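Local coordinates for Tol-Pal system protein TolB (PDB 7MX5) that probably serves as the periplasmic component of the Tol-Pal system, which supports outer-membrane invagination during cell division and outer-membrane integrity, at residues Ser281-Arg286 / Val294-Phe299. Residues are numbered along the deposited sequence; the frame is centred on the assembly and turned at random.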
loop_
_atom_site.group_PDB
_atom_site.type_symbol
_atom_site.label_atom_id
_atom_site.label_comp_id
_atom_site.label_asym_id
_atom_site.label_seq_id
_atom_site.Cartn_x
_atom_site.Cartn_y
_atom_site.Cartn_z
ATOM N N SER A 281 8.742 26.485 8.893
ATOM C CA SER A 281 7.512 25.736 8.691
ATOM C C SER A 281 7.876 24.360 8.162
ATOM O O SER A 281 8.863 24.224 7.427
ATOM C CB SER A 281 6.568 26.450 7.713
ATOM O OG SER A 281 7.092 26.429 6.396
ATOM N N PRO A 282 7.115 23.324 8.517
ATOM C CA PRO A 282 7.439 21.965 8.048
ATOM C C PRO A 282 7.296 21.857 6.536
ATOM O O PRO A 282 6.212 22.052 5.984
ATOM C CB PRO A 282 6.422 21.079 8.780
ATOM C CG PRO A 282 5.854 21.920 9.874
ATOM C CD PRO A 282 5.979 23.345 9.453
ATOM N N GLN A 283 8.406 21.547 5.870
ATOM C CA GLN A 283 8.432 21.346 4.430
ATOM C C GLN A 283 9.186 20.060 4.119
ATOM O O GLN A 283 9.897 19.512 4.966
ATOM C CB GLN A 283 9.085 22.531 3.702
ATOM C CG GLN A 283 8.357 23.856 3.874
ATOM C CD GLN A 283 6.930 23.819 3.358
ATOM O OE1 GLN A 283 6.588 23.014 2.490
ATOM N NE2 GLN A 283 6.088 24.697 3.891
ATOM N N ILE A 284 9.021 19.580 2.891
ATOM C CA ILE A 284 9.674 18.361 2.429
ATOM C C ILE A 284 10.898 18.757 1.615
ATOM O O ILE A 284 10.784 19.481 0.620
ATOM C CB ILE A 284 8.719 17.488 1.601
ATOM C CG1 ILE A 284 7.684 16.826 2.511
ATOM C CG2 ILE A 284 9.496 16.433 0.827
ATOM C CD1 ILE A 284 6.616 16.076 1.759
ATOM N N TYR A 285 12.064 18.285 2.039
ATOM C CA TYR A 285 13.326 18.570 1.377
ATOM C C TYR A 285 13.911 17.289 0.798
ATOM O O TYR A 285 13.495 16.178 1.133
ATOM C CB TYR A 285 14.317 19.221 2.351
ATOM C CG TYR A 285 13.931 20.621 2.774
ATOM C CD1 TYR A 285 12.894 20.834 3.673
ATOM C CD2 TYR A 285 14.605 21.730 2.280
ATOM C CE1 TYR A 285 12.540 22.109 4.066
ATOM C CE2 TYR A 285 14.256 23.011 2.666
ATOM C CZ TYR A 285 13.222 23.194 3.559
ATOM O OH TYR A 285 12.869 24.466 3.950
ATOM N N ARG A 286 14.892 17.458 -0.086
ATOM C CA ARG A 286 15.561 16.347 -0.751
ATOM C C ARG A 286 17.058 16.450 -0.502
ATOM O O ARG A 286 17.688 17.439 -0.891
ATOM C CB ARG A 286 15.266 16.346 -2.253
ATOM C CG ARG A 286 15.964 15.237 -3.028
ATOM C CD ARG A 286 15.946 15.512 -4.524
ATOM N NE ARG A 286 16.628 14.472 -5.285
ATOM C CZ ARG A 286 17.900 14.528 -5.659
ATOM N NH1 ARG A 286 18.665 15.562 -5.353
ATOM N NH2 ARG A 286 18.416 13.518 -6.355
ATOM N N VAL A 294 21.004 19.850 0.128
ATOM C CA VAL A 294 19.609 19.754 0.535
ATOM C C VAL A 294 18.813 20.748 -0.297
ATOM O O VAL A 294 19.206 21.914 -0.422
ATOM C CB VAL A 294 19.432 20.027 2.040
ATOM C CG1 VAL A 294 17.970 20.289 2.367
ATOM C CG2 VAL A 294 19.963 18.859 2.856
ATOM N N LYS A 295 17.706 20.285 -0.872
ATOM C CA LYS A 295 16.876 21.104 -1.742
ATOM C C LYS A 295 15.418 20.963 -1.338
ATOM O O LYS A 295 14.949 19.858 -1.050
ATOM C CB LYS A 295 17.055 20.706 -3.210
ATOM C CG LYS A 295 16.273 21.559 -4.189
ATOM C CD LYS A 295 15.749 20.722 -5.342
ATOM C CE LYS A 295 16.887 20.187 -6.194
ATOM N NZ LYS A 295 16.505 18.937 -6.905
ATOM N N ARG A 296 14.703 22.086 -1.318
ATOM C CA ARG A 296 13.286 22.074 -0.993
ATOM C C ARG A 296 12.472 21.588 -2.185
ATOM O O ARG A 296 12.701 22.005 -3.325
ATOM C CB ARG A 296 12.816 23.467 -0.574
ATOM C CG ARG A 296 11.396 23.497 -0.039
ATOM C CD ARG A 296 11.067 24.832 0.607
ATOM N NE ARG A 296 9.628 25.037 0.716
ATOM C CZ ARG A 296 9.058 26.177 1.081
ATOM N NH1 ARG A 296 9.780 27.246 1.379
ATOM N NH2 ARG A 296 7.733 26.247 1.151
ATOM N N LEU A 297 11.516 20.704 -1.915
ATOM C CA LEU A 297 10.649 20.143 -2.943
ATOM C C LEU A 297 9.240 20.709 -2.920
ATOM O O LEU A 297 8.640 20.899 -3.981
ATOM C CB LEU A 297 10.577 18.618 -2.800
ATOM C CG LEU A 297 11.850 17.839 -3.136
ATOM C CD1 LEU A 297 11.651 16.352 -2.875
ATOM C CD2 LEU A 297 12.262 18.085 -4.580
ATOM N N THR A 298 8.694 20.985 -1.740
ATOM C CA THR A 298 7.326 21.463 -1.598
ATOM C C THR A 298 7.327 22.956 -1.301
ATOM O O THR A 298 8.000 23.409 -0.369
ATOM C CB THR A 298 6.597 20.706 -0.487
ATOM O OG1 THR A 298 7.374 20.752 0.717
ATOM C CG2 THR A 298 6.379 19.254 -0.888
ATOM N N PHE A 299 6.569 23.715 -2.093
ATOM C CA PHE A 299 6.484 25.158 -1.938
ATOM C C PHE A 299 5.073 25.666 -1.685
ATOM O O PHE A 299 4.916 26.835 -1.312
ATOM C CB PHE A 299 7.051 25.865 -3.180
ATOM C CG PHE A 299 8.486 25.528 -3.467
ATOM C CD1 PHE A 299 9.511 26.203 -2.827
ATOM C CD2 PHE A 299 8.808 24.532 -4.375
ATOM C CE1 PHE A 299 10.833 25.894 -3.089
ATOM C CE2 PHE A 299 10.127 24.218 -4.640
ATOM C CZ PHE A 299 11.141 24.901 -3.998
#
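Arg286 and Lys295 pair backbone to backbone in the last hairpin of a four-stranded antiparallel beta-propeller blade, where 294-296 is the fourth strand, at one edge of the blade. The N-H and C=O of each residue are satisfied by the other: Arg286 N gives to Lys295 O at 2.6 Å, and Lys295 N returns the bond to Arg286 O. Two residues back along the strand, past the non-hydrogen-bonded pair Tyr285-Arg296, Ile284 O takes Leu297 N at 2.9 Å and, weakly, Thr298 N as well. Beyond Arg296 the regular pairing ends, and a side chain replaces the backbone acceptor: Ile284 N donates to Thr298 OG1 at 3.0 Å, nearly straight at 167°. Thr298 chi1 of 52° sets OG1 between its own backbone N and carbonyl carbon, and from there the hydroxyl also donates to Gln283 OE1, in the plane of that carbonyl. Gln283 OE1 has a second donor in Asn304 ND2, while Gln283 NE2 goes to Ser281 OG, so both ends of the amide are held. In the Tyr285-Arg296 pair, Arg296 CG lies over one face of the ring, a CH-pi contact 4.2 Å from the centroid, and Arg278 adds a cation-pi contact to the same ring. Leu297 and Thr298 reach strand 315-320 of the next blade. The Arg296 guanidinium is sandwiched between Gln283 CG and Phe299 CD1 on opposite faces, with NE donating to Thr298 O at its edge.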